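Local coordinates for uncharacterized protein (Staphylococcus aureus subsp. aureus Mu50, PDB 4QPV) that is of unknown function but belongs to the DUF1672 family and has a unique fold of kinked-helix-beta-beta-beta repeats, at residues E20-A24 against S25-G29; N236-D239 against E240-F244. All coordinates share one frame; numbering follows the deposited sequence.

Contact 1 (E20-A24 against S25-G29)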
loop_
_atom_site.group_PDB
_atom_site.type_symbol
_atom_site.label_atom_id
_atom_site.label_comp_id
_atom_site.label_asym_id
_atom_site.label_seq_id
_atom_site.Cartn_x
_atom_site.Cartn_y
_atom_site.Cartn_z
ATOM N N GLU A 20 0.677 -17.780 15.973
ATOM C CA GLU A 20 0.778 -17.858 14.512
ATOM C C GLU A 20 -0.292 -16.997 13.850
ATOM O O GLU A 20 -0.027 -16.320 12.853
ATOM C CB GLU A 20 0.634 -19.318 14.029
ATOM C CG GLU A 20 0.961 -19.500 12.549
ATOM C CD GLU A 20 0.710 -20.875 11.956
ATOM O OE1 GLU A 20 1.388 -21.840 12.378
ATOM O OE2 GLU A 20 -0.123 -20.974 11.025
ATOM N N GLU A 21 -1.507 -17.066 14.390
ATOM C CA GLU A 21 -2.638 -16.325 13.861
ATOM C C GLU A 21 -3.314 -15.559 14.976
ATOM O O GLU A 21 -3.289 -16.004 16.124
ATOM C CB GLU A 21 -3.619 -17.274 13.163
ATOM C CG GLU A 21 -3.954 -16.833 11.751
ATOM C CD GLU A 21 -4.723 -17.841 10.917
ATOM O OE1 GLU A 21 -5.713 -18.414 11.427
ATOM O OE2 GLU A 21 -4.354 -18.027 9.736
HETATM N N MSE A 22 -3.879 -14.414 14.640
HETATM C CA MSE A 22 -4.578 -13.519 15.533
HETATM C C MSE A 22 -5.750 -12.907 14.826
HETATM O O MSE A 22 -5.727 -12.797 13.590
HETATM C CB MSE A 22 -3.585 -12.396 15.883
HETATM C CG MSE A 22 -3.775 -11.789 17.221
HETATM SE SE MSE A 22 -2.301 -10.558 17.422
HETATM C CE MSE A 22 -1.122 -11.628 18.178
ATOM N N GLU A 23 -6.719 -12.390 15.597
ATOM C CA GLU A 23 -7.822 -11.612 15.035
ATOM C C GLU A 23 -7.246 -10.337 14.414
ATOM O O GLU A 23 -6.408 -9.653 15.029
ATOM C CB GLU A 23 -8.869 -11.277 16.113
ATOM C CG GLU A 23 -9.607 -12.518 16.578
ATOM C CD GLU A 23 -10.573 -12.334 17.726
ATOM O OE1 GLU A 23 -11.297 -11.312 17.747
ATOM O OE2 GLU A 23 -10.659 -13.255 18.569
ATOM N N ALA A 24 -7.643 -10.043 13.176
ATOM C CA ALA A 24 -7.150 -8.863 12.467
ATOM C C ALA A 24 -7.417 -7.562 13.241
ATOM O O ALA A 24 -6.577 -6.657 13.213
ATOM C CB ALA A 24 -7.784 -8.780 11.108
ATOM N N SER A 25 -8.543 -7.497 13.987
ATOM C CA SER A 25 -8.902 -6.312 14.786
ATOM C C SER A 25 -7.911 -6.053 15.943
ATOM O O SER A 25 -7.825 -4.932 16.437
ATOM C CB SER A 25 -10.314 -6.478 15.347
ATOM O OG SER A 25 -10.348 -7.580 16.234
ATOM N N LYS A 26 -7.174 -7.071 16.371
ATOM C CA LYS A 26 -6.232 -6.936 17.465
ATOM C C LYS A 26 -4.763 -6.980 16.980
ATOM O O LYS A 26 -3.840 -6.780 17.779
ATOM C CB LYS A 26 -6.510 -8.025 18.517
ATOM C CG LYS A 26 -7.862 -7.813 19.205
ATOM C CD LYS A 26 -8.375 -9.027 19.943
ATOM C CE LYS A 26 -9.818 -8.815 20.356
ATOM N NZ LYS A 26 -10.406 -10.027 20.982
ATOM N N TYR A 27 -4.543 -7.250 15.691
ATOM C CA TYR A 27 -3.181 -7.326 15.186
ATOM C C TYR A 27 -2.611 -5.920 14.885
ATOM O O TYR A 27 -3.191 -5.167 14.103
ATOM C CB TYR A 27 -3.146 -8.206 13.945
ATOM C CG TYR A 27 -1.773 -8.302 13.313
ATOM C CD1 TYR A 27 -0.745 -9.004 13.938
ATOM C CD2 TYR A 27 -1.522 -7.750 12.057
ATOM C CE1 TYR A 27 0.511 -9.120 13.350
ATOM C CE2 TYR A 27 -0.277 -7.888 11.443
ATOM C CZ TYR A 27 0.727 -8.594 12.083
ATOM O OH TYR A 27 1.949 -8.754 11.487
ATOM N N VAL A 28 -1.485 -5.581 15.528
ATOM C CA VAL A 28 -0.818 -4.291 15.341
ATOM C C VAL A 28 0.625 -4.496 14.792
ATOM O O VAL A 28 1.437 -3.575 14.838
ATOM C CB VAL A 28 -0.856 -3.392 16.623
ATOM C CG1 VAL A 28 -2.299 -3.002 16.975
ATOM C CG2 VAL A 28 -0.138 -4.042 17.821
ATOM N N GLY A 29 0.906 -5.679 14.239
ATOM C CA GLY A 29 2.222 -5.977 13.673
ATOM C C GLY A 29 3.150 -6.766 14.577
ATOM O O GLY A 29 4.319 -6.977 14.226
HETATM O O HOH W 1 -4.657 -5.692 11.739
#
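Two overlapping beta turns carry the chain out of the short strand 21-23, and two successive i to i+3 backbone hydrogen bonds hold them. Lys26 N donates to Glu23 O at 3.0 Å. Tyr27 N donates to Ala24 O over a longer 3.3 Å. Neither donor sits on a carbonyl lone pair. Lys26 N stands 56° out of the carbonyl plane of Glu23, and Tyr27 N stands 74° out of that of Ala24. The backbone angles of Ala24 and Ser25, then of Ser25 and Lys26, make both turns type I, and the steep approaches go with them. Water 1 bridges two carbonyls here. It donates to Ala24 O at 2.6 Å and to Tyr27 O at 2.8 Å, so Ala24 O accepts from both a backbone N-H and a water.

Two side-chain pairs flank the turns. Glu23 and Lys26 run side by side and point the same way. Both chains are extended beyond CG, which brings their charged ends level. Glu23 OE1 and Lys26 NZ form a loose salt bridge at 3.6 Å. The other pair is a Met-aromatic contact between selenomethionine Met22 and Tyr27. Met22 SE lies near the ring plane, at the edge, 4.1 Å from Tyr27 CD1. CG of Tyr27 is anti to its own backbone N (chi1 178°), which swings the ring out from the turns. On one face of this ring Gly29 N sits over the centre, 3.4 Å above the plane.

The Tyr27 hydroxyl is hydrogen-bonded to Thr271 O. Strand 21-23 pairs antiparallel with strand 268-270. Tyr27 is buried, with Ile269 of that strand and Ala161 and Thr165 of helix 159-165 among its neighbours.

Contact 2 (N236-D239 against E240-F244)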
loop_
_atom_site.group_PDB
_atom_site.type_symbol
_atom_site.label_atom_id
_atom_site.label_comp_id
_atom_site.label_asym_id
_atom_site.label_seq_id
_atom_site.Cartn_x
_atom_site.Cartn_y
_atom_site.Cartn_z
ATOM N N ASN A 236 -21.650 -18.482 3.055
ATOM C CA ASN A 236 -22.604 -17.745 3.911
ATOM C C ASN A 236 -22.380 -16.199 3.939
ATOM O O ASN A 236 -23.131 -15.488 4.616
ATOM C CB ASN A 236 -22.658 -18.334 5.345
ATOM C CG ASN A 236 -21.455 -18.064 6.241
ATOM O OD1 ASN A 236 -20.658 -17.137 6.038
ATOM N ND2 ASN A 236 -21.307 -18.880 7.267
ATOM N N THR A 237 -21.414 -15.678 3.181
ATOM C CA THR A 237 -21.184 -14.238 3.186
ATOM C C THR A 237 -21.286 -13.665 1.751
ATOM O O THR A 237 -21.322 -12.442 1.602
ATOM C CB THR A 237 -19.825 -13.943 3.897
ATOM O OG1 THR A 237 -19.860 -14.577 5.181
ATOM C CG2 THR A 237 -19.540 -12.427 4.089
ATOM N N ILE A 238 -21.350 -14.530 0.704
ATOM C CA ILE A 238 -21.430 -14.057 -0.689
ATOM C C ILE A 238 -22.642 -13.117 -0.911
ATOM O O ILE A 238 -22.469 -12.057 -1.517
ATOM C CB ILE A 238 -21.395 -15.188 -1.754
ATOM C CG1 ILE A 238 -21.409 -14.642 -3.217
ATOM C CG2 ILE A 238 -22.497 -16.241 -1.546
ATOM C CD1 ILE A 238 -20.279 -13.754 -3.597
ATOM N N ASP A 239 -23.838 -13.488 -0.428
ATOM C CA ASP A 239 -25.027 -12.647 -0.630
ATOM C C ASP A 239 -24.857 -11.273 -0.006
ATOM O O ASP A 239 -25.166 -10.276 -0.654
ATOM C CB ASP A 239 -26.291 -13.308 -0.102
ATOM C CG ASP A 239 -26.726 -14.397 -1.037
ATOM O OD1 ASP A 239 -27.475 -14.088 -2.001
ATOM O OD2 ASP A 239 -26.316 -15.557 -0.824
ATOM N N GLU A 240 -24.295 -11.210 1.207
ATOM C CA GLU A 240 -24.073 -9.920 1.875
ATOM C C GLU A 240 -23.110 -9.036 1.081
ATOM O O GLU A 240 -23.352 -7.836 0.977
ATOM C CB GLU A 240 -23.558 -10.144 3.299
ATOM C CG GLU A 240 -24.675 -10.579 4.231
ATOM C CD GLU A 240 -24.128 -11.301 5.441
ATOM O OE1 GLU A 240 -23.868 -12.523 5.344
ATOM O OE2 GLU A 240 -23.870 -10.619 6.456
HETATM N N MSE A 241 -22.080 -9.644 0.445
HETATM C CA MSE A 241 -21.095 -8.915 -0.366
HETATM C C MSE A 241 -21.723 -8.436 -1.682
HETATM O O MSE A 241 -21.475 -7.296 -2.106
HETATM C CB MSE A 241 -19.829 -9.747 -0.602
HETATM C CG MSE A 241 -18.987 -9.903 0.691
HETATM SE SE MSE A 241 -18.435 -8.151 1.459
HETATM C CE MSE A 241 -19.686 -8.007 2.899
ATOM N N ILE A 242 -22.591 -9.257 -2.278
ATOM C CA ILE A 242 -23.319 -8.854 -3.483
ATOM C C ILE A 242 -24.171 -7.639 -3.131
ATOM O O ILE A 242 -24.190 -6.671 -3.878
ATOM C CB ILE A 242 -24.183 -10.021 -4.047
ATOM C CG1 ILE A 242 -23.281 -11.084 -4.735
ATOM C CG2 ILE A 242 -25.288 -9.502 -5.012
ATOM C CD1 ILE A 242 -24.030 -12.458 -4.990
ATOM N N ASP A 243 -24.830 -7.680 -1.968
ATOM C CA ASP A 243 -25.699 -6.585 -1.543
ATOM C C ASP A 243 -24.895 -5.320 -1.255
ATOM O O ASP A 243 -25.284 -4.248 -1.706
ATOM C CB ASP A 243 -26.549 -6.989 -0.335
ATOM C CG ASP A 243 -27.570 -5.929 0.015
ATOM O OD1 ASP A 243 -28.440 -5.636 -0.843
ATOM O OD2 ASP A 243 -27.510 -5.402 1.151
ATOM N N PHE A 244 -23.750 -5.441 -0.568
ATOM C CA PHE A 244 -22.907 -4.294 -0.311
ATOM C C PHE A 244 -22.401 -3.709 -1.654
ATOM O O PHE A 244 -22.420 -2.496 -1.796
ATOM C CB PHE A 244 -21.749 -4.670 0.638
ATOM C CG PHE A 244 -20.873 -3.528 1.127
ATOM C CD1 PHE A 244 -21.366 -2.228 1.204
ATOM C CD2 PHE A 244 -19.572 -3.769 1.558
ATOM C CE1 PHE A 244 -20.570 -1.185 1.685
ATOM C CE2 PHE A 244 -18.770 -2.726 2.036
ATOM C CZ PHE A 244 -19.275 -1.443 2.099
#
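Glu240 begins the second segment, within helix 234-249 of a beta-alpha-beta unit with strands 220-227 and 259-265. Its side chain folds back along the helix toward Asn236, with CG beside its own backbone N (chi1 -76°). OE1 comes to 3.1 Å from Asn236 O, but both are acceptors. The salt bridge of OE1 with Lys229 probably offsets this approach. Lys229 NZ also hydrogen-bonds Thr237 OG1, which itself donates in the carbonyl plane to Asn236 OD1 at 2.8 Å.

Met241, a selenomethionine, is buried. Its N donates to Thr237 O at 3.1 Å, an i to i+4 helix bond. Its CG lies 3.6 Å from the same oxygen, and its side chain packs on Leu262 and Ile264 of strand 259-265.

Ile242 N donates to Ile238 O at 2.9 Å. The two isoleucine side chains lie at a slant to each other, Ile242 CD1 3.8 Å from Ile238 CG1.

Asp243 N continues the pattern to Asp239 O at 2.9 Å, and its carboxylate OD2 is hydrogen-bonded to the hydroxyl of Tyr152. The ring of Phe244 stacks with that of Tyr152, and Phe244 N donates to Glu240 O at 2.9 Å.

From the N terminus, the chain first meets contact 1, where it runs through strand 21-23 and turns into the loop before helix 38-46. Contact 2 comes much later, at residues 236-244 in helix 234-249. Each contact lies within one continuous piece of chain, so neither closes a long loop. They follow in series and neither nest nor cross. The centres of contacts 1 and 2 are 24 Å apart. The nearest atoms of contacts 1 and 2 are about 14 Å apart. Contact 1 ties the N-terminal strand to strand 268-270 and helix 159-165. Contact 2 sets its helix against strands 259-265 and 282-285 of the mixed sheet. Strand 268-270 follows strand 259-265 closely in the chain.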